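Homoserine O-acetyltransferase (Bacillus anthracis str. 'Ames Ancestor', PDB 3I1I) probably transfers an acetyl group from acetyl-CoA to the hydroxyl of L-homoserine. Local coordinates at residues K79-N84 / K363-F368; S304-N309 / D331-Q336. All coordinates share one frame; numbering follows the deposited sequence.

Contact 1. Residues K79-N84 / K363-F368; sequences KAIDTN and KKVYEF
Ala80 meets the helix 362-370 at two neighbouring positions, Val365 and Tyr366. Its CB lies 4.4 Å from CB of Tyr366 and equally far from CG1 of Val365, and its CA is only 4.8 Å from that of Tyr366, a spacing that the small methyl side chain permits. The carbonyl Ala80 O reaches the edge of the Tyr366 ring in the ring plane, 3.8 Å from CD1; this is an edge-on van der Waals approach. With CG of Tyr366 anti to its backbone N (chi1 175°), the CD1 edge of the ring is left beside Ala80 O. The third apolar pair is Ile81 with Val365, CG1 to CG1 at 4.0 Å. Although the CB of Ile81 is directed away from the helix, CG1 swings back to touch it, being anti to the carbonyl carbon (chi1 -58°).

Behind this first shell, Asp82 shapes the loop: its OD1 accepts from Asn84 N at 3.1 Å in an Asx turn, and also from Gly78 N. On the far flank of the helix, Lys364 NZ bridges to Glu367 OE1 at 3.0 Å and to Glu341. Ile81 is backbone-bonded to Leu74, beside which Ala80 also packs. Ile81 and Val365 both rest on Met152 of strand 150-154, and Val365 also touches Ile313 of strand 309-313, placing the helix and short strand 81-82 together against the central sheet.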
# COMPACT_ATOMS: atom_id res chain seq x y z
N LYS A 79 -11.86 -25.54 29.25
CA LYS A 79 -11.57 -25.28 27.84
C LYS A 79 -10.30 -26.00 27.37
O LYS A 79 -9.63 -26.70 28.14
CB LYS A 79 -11.50 -23.75 27.60
CG LYS A 79 -12.85 -23.04 27.86
CD LYS A 79 -12.78 -21.52 27.63
CE LYS A 79 -14.17 -20.84 27.74
NZ LYS A 79 -14.08 -19.35 27.92
N ALA A 80 -9.95 -25.82 26.11
CA ALA A 80 -8.85 -26.58 25.51
C ALA A 80 -7.53 -26.34 26.23
O ALA A 80 -6.71 -27.24 26.33
CB ALA A 80 -8.72 -26.22 24.00
N ILE A 81 -7.31 -25.09 26.64
CA ILE A 81 -6.21 -24.70 27.50
C ILE A 81 -6.91 -24.45 28.83
O ILE A 81 -7.41 -23.35 29.13
CB ILE A 81 -5.53 -23.45 26.99
CG1 ILE A 81 -5.02 -23.68 25.57
CG2 ILE A 81 -4.39 -23.04 27.90
CD1 ILE A 81 -4.52 -22.46 24.90
N ASP A 82 -6.99 -25.51 29.60
CA ASP A 82 -7.83 -25.58 30.78
C ASP A 82 -7.17 -24.92 32.01
O ASP A 82 -6.22 -25.46 32.61
CB ASP A 82 -8.13 -27.05 31.04
CG ASP A 82 -9.15 -27.27 32.12
OD1 ASP A 82 -9.70 -26.29 32.69
OD2 ASP A 82 -9.40 -28.46 32.41
N THR A 83 -7.69 -23.77 32.40
CA THR A 83 -7.17 -23.06 33.58
C THR A 83 -7.48 -23.73 34.95
O THR A 83 -6.94 -23.30 35.97
CB THR A 83 -7.69 -21.62 33.62
OG1 THR A 83 -9.13 -21.64 33.59
CG2 THR A 83 -7.16 -20.84 32.45
N ASN A 84 -8.30 -24.78 34.99
CA ASN A 84 -8.36 -25.62 36.21
C ASN A 84 -7.13 -26.50 36.31
O ASN A 84 -6.91 -27.15 37.32
CB ASN A 84 -9.57 -26.55 36.24
CG ASN A 84 -10.85 -25.82 36.27
OD1 ASN A 84 -10.97 -24.79 36.93
ND2 ASN A 84 -11.85 -26.34 35.54
N LYS A 363 -9.78 -28.99 19.74
CA LYS A 363 -9.66 -30.38 20.14
C LYS A 363 -8.22 -30.90 19.94
O LYS A 363 -7.71 -31.68 20.74
CB LYS A 363 -10.66 -31.23 19.38
CG LYS A 363 -10.65 -32.67 19.81
CD LYS A 363 -11.70 -33.51 19.02
CE LYS A 363 -11.61 -35.03 19.37
NZ LYS A 363 -11.93 -35.92 18.18
N LYS A 364 -7.57 -30.45 18.87
CA LYS A 364 -6.19 -30.79 18.61
C LYS A 364 -5.26 -30.18 19.66
O LYS A 364 -4.32 -30.86 20.11
CB LYS A 364 -5.77 -30.33 17.23
CG LYS A 364 -4.40 -30.83 16.79
CD LYS A 364 -4.30 -32.33 16.87
CE LYS A 364 -3.33 -32.91 15.89
NZ LYS A 364 -2.92 -34.32 16.30
N VAL A 365 -5.50 -28.93 20.04
CA VAL A 365 -4.65 -28.28 21.01
C VAL A 365 -4.67 -29.09 22.31
O VAL A 365 -3.63 -29.46 22.89
CB VAL A 365 -5.10 -26.82 21.23
CG1 VAL A 365 -4.60 -26.26 22.56
CG2 VAL A 365 -4.62 -25.93 20.02
N TYR A 366 -5.88 -29.40 22.75
CA TYR A 366 -6.10 -30.16 23.96
C TYR A 366 -5.32 -31.47 23.94
O TYR A 366 -4.61 -31.77 24.86
CB TYR A 366 -7.60 -30.45 24.10
CG TYR A 366 -7.91 -31.33 25.25
CD1 TYR A 366 -7.91 -30.82 26.55
CD2 TYR A 366 -8.13 -32.69 25.06
CE1 TYR A 366 -8.15 -31.67 27.64
CE2 TYR A 366 -8.39 -33.52 26.14
CZ TYR A 366 -8.41 -33.00 27.41
OH TYR A 366 -8.66 -33.85 28.45
N GLU A 367 -5.45 -32.24 22.88
CA GLU A 367 -4.73 -33.52 22.71
C GLU A 367 -3.22 -33.31 22.79
O GLU A 367 -2.49 -34.08 23.41
CB GLU A 367 -5.14 -34.16 21.37
CG GLU A 367 -4.32 -35.36 20.84
CD GLU A 367 -4.80 -35.81 19.41
OE1 GLU A 367 -3.97 -36.07 18.51
OE2 GLU A 367 -6.03 -35.89 19.18
N PHE A 368 -2.73 -32.25 22.16
CA PHE A 368 -1.31 -31.98 22.10
C PHE A 368 -0.74 -31.57 23.46
O PHE A 368 0.35 -32.00 23.84
CB PHE A 368 -1.04 -30.90 21.06
CG PHE A 368 0.38 -30.78 20.70
CD1 PHE A 368 0.97 -31.70 19.88
CD2 PHE A 368 1.13 -29.73 21.16
CE1 PHE A 368 2.32 -31.59 19.52
CE2 PHE A 368 2.48 -29.63 20.81
CZ PHE A 368 3.06 -30.55 19.99

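Contact 2. Residues S304-N309 / D331-Q336; sequences SNVEAN and DLLQKQ
Val306 and Leu333 form the apolar part of this contact. One methyl of Leu333, CD2, sits 3.9 Å from CB of Val306 and 4.1 Å from its CG1, and the two side chains cross at about a right angle. The CB of Val306 points toward the helix, whereas that of Leu333 leaves at a slant, and it is the terminal methyl that completes the approach. Both residues are buried.

The polar side chain of Gln336 makes the other half, by van der Waals contact. Its flat amide lies against the backbone of Ser304, with OE1 3.4 Å and NE2 3.6 Å from Ser304 CA. NE2 is also 3.5 Å from Ser304 N, but these are two donors and make no bond. The chain of Gln336 is extended beyond CG (chi2 171°), which carries the amide across to the loop. Its hydrogen bonds lie outside the pair: OE1 accepts from Lys338 NZ, and NE2 donates weakly to Glu300 O. Lys338 NZ also bonds to Ser304 O, so one ammonium links both sides, while Ser304 OG pairs with Glu301 O.

Within 331-336, Lys335 NZ reaches Asp331 OD2 at 2.7 Å on the syn side, 17° out of the carboxylate plane, one turn back, and Gln336 N, just beyond the last helical residue, bonds to Leu332 O at 3.2 Å.

The parallel neighbours 309-313 and 340-342, joined through helix 324-335, form a beta-alpha-beta crossover of the alpha/beta hydrolase fold, and the contact sets the C-terminal end of that helix against the loop entering its first strand.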
# COMPACT_ATOMS: atom_id res chain seq x y z
N SER A 304 17.65 -27.52 14.25
CA SER A 304 18.40 -28.56 14.96
C SER A 304 18.36 -28.39 16.49
O SER A 304 18.45 -29.34 17.24
CB SER A 304 19.86 -28.59 14.46
OG SER A 304 20.59 -27.45 14.93
N ASN A 305 18.25 -27.15 16.94
CA ASN A 305 18.27 -26.86 18.37
C ASN A 305 16.93 -27.15 19.08
O ASN A 305 16.89 -27.34 20.29
CB ASN A 305 18.63 -25.39 18.59
CG ASN A 305 20.04 -25.05 18.14
OD1 ASN A 305 20.99 -25.31 18.86
ND2 ASN A 305 20.18 -24.42 16.96
N VAL A 306 15.83 -27.14 18.33
CA VAL A 306 14.51 -27.36 18.91
C VAL A 306 14.43 -28.76 19.50
O VAL A 306 14.79 -29.72 18.85
CB VAL A 306 13.39 -27.16 17.85
CG1 VAL A 306 12.03 -27.60 18.37
CG2 VAL A 306 13.37 -25.67 17.36
N GLU A 307 13.98 -28.87 20.75
CA GLU A 307 13.74 -30.18 21.38
C GLU A 307 12.27 -30.33 21.85
O GLU A 307 11.89 -31.38 22.32
CB GLU A 307 14.71 -30.43 22.54
CG GLU A 307 16.23 -30.27 22.18
CD GLU A 307 16.75 -31.25 21.08
OE1 GLU A 307 16.18 -32.33 20.95
OE2 GLU A 307 17.76 -30.96 20.37
N ALA A 308 11.46 -29.29 21.70
CA ALA A 308 10.04 -29.35 22.07
C ALA A 308 9.30 -30.27 21.10
O ALA A 308 9.71 -30.44 19.96
CB ALA A 308 9.43 -27.98 22.01
N ASN A 309 8.21 -30.87 21.56
CA ASN A 309 7.22 -31.45 20.65
C ASN A 309 6.64 -30.27 19.91
O ASN A 309 6.30 -29.30 20.57
CB ASN A 309 6.08 -32.13 21.44
CG ASN A 309 6.43 -33.51 21.96
OD1 ASN A 309 7.56 -33.92 21.95
ND2 ASN A 309 5.42 -34.24 22.40
N ASP A 331 8.82 -31.07 8.17
CA ASP A 331 9.58 -32.10 7.52
C ASP A 331 11.03 -32.11 8.00
O ASP A 331 11.58 -33.20 8.33
CB ASP A 331 9.50 -31.99 6.01
CG ASP A 331 10.07 -33.21 5.32
OD1 ASP A 331 9.63 -34.34 5.58
OD2 ASP A 331 11.00 -33.05 4.52
N LEU A 332 11.64 -30.92 8.09
CA LEU A 332 13.02 -30.84 8.57
C LEU A 332 13.13 -31.38 9.99
O LEU A 332 14.01 -32.17 10.30
CB LEU A 332 13.58 -29.42 8.49
CG LEU A 332 13.74 -28.87 7.06
CD1 LEU A 332 14.04 -27.35 7.08
CD2 LEU A 332 14.78 -29.68 6.25
N LEU A 333 12.22 -30.99 10.86
CA LEU A 333 12.25 -31.49 12.24
C LEU A 333 12.09 -33.01 12.31
O LEU A 333 12.78 -33.67 13.09
CB LEU A 333 11.17 -30.82 13.09
CG LEU A 333 11.45 -29.38 13.56
CD1 LEU A 333 10.11 -28.71 13.99
CD2 LEU A 333 12.56 -29.33 14.70
N GLN A 334 11.21 -33.58 11.50
CA GLN A 334 11.01 -35.03 11.51
C GLN A 334 12.27 -35.74 11.04
O GLN A 334 12.66 -36.73 11.62
CB GLN A 334 9.82 -35.45 10.66
CG GLN A 334 8.51 -35.06 11.29
CD GLN A 334 7.31 -35.28 10.39
OE1 GLN A 334 7.46 -35.73 9.27
NE2 GLN A 334 6.13 -34.95 10.88
N LYS A 335 12.93 -35.23 10.02
CA LYS A 335 14.16 -35.87 9.58
C LYS A 335 15.31 -35.76 10.59
O LYS A 335 16.25 -36.52 10.52
CB LYS A 335 14.59 -35.32 8.24
CG LYS A 335 13.47 -35.44 7.23
CD LYS A 335 13.90 -36.03 5.95
CE LYS A 335 13.80 -35.05 4.77
NZ LYS A 335 12.50 -35.28 4.02
N GLN A 336 15.21 -34.83 11.53
CA GLN A 336 16.11 -34.80 12.66
C GLN A 336 15.72 -35.76 13.77
O GLN A 336 16.37 -35.79 14.81
CB GLN A 336 16.19 -33.39 13.21
CG GLN A 336 16.84 -32.43 12.24
CD GLN A 336 16.72 -31.01 12.68
OE1 GLN A 336 16.09 -30.71 13.74
NE2 GLN A 336 17.34 -30.12 11.93

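In the fold
From the N terminus, the chain first passes through 79-84, which holds strand 81-82, and contact 1 is closed 279 residues later by the helix 362-370. Contact 2 is nested inside that long loop: it closes a short one, 22 residues, between the loop before strand 309-313 and the end of helix 324-335. Their centres are 23 Å apart, yet they meet where Phe368 CZ packs 3.5 Å from Asn309 O, at the start of strand 309-313. Contact 1 thus joins the last helix, 362-370, to the small two-stranded parallel sheet 75-76/81-82, while contact 2 joins elements close in sequence near strand 340-342, outermost in the sheet of this chain.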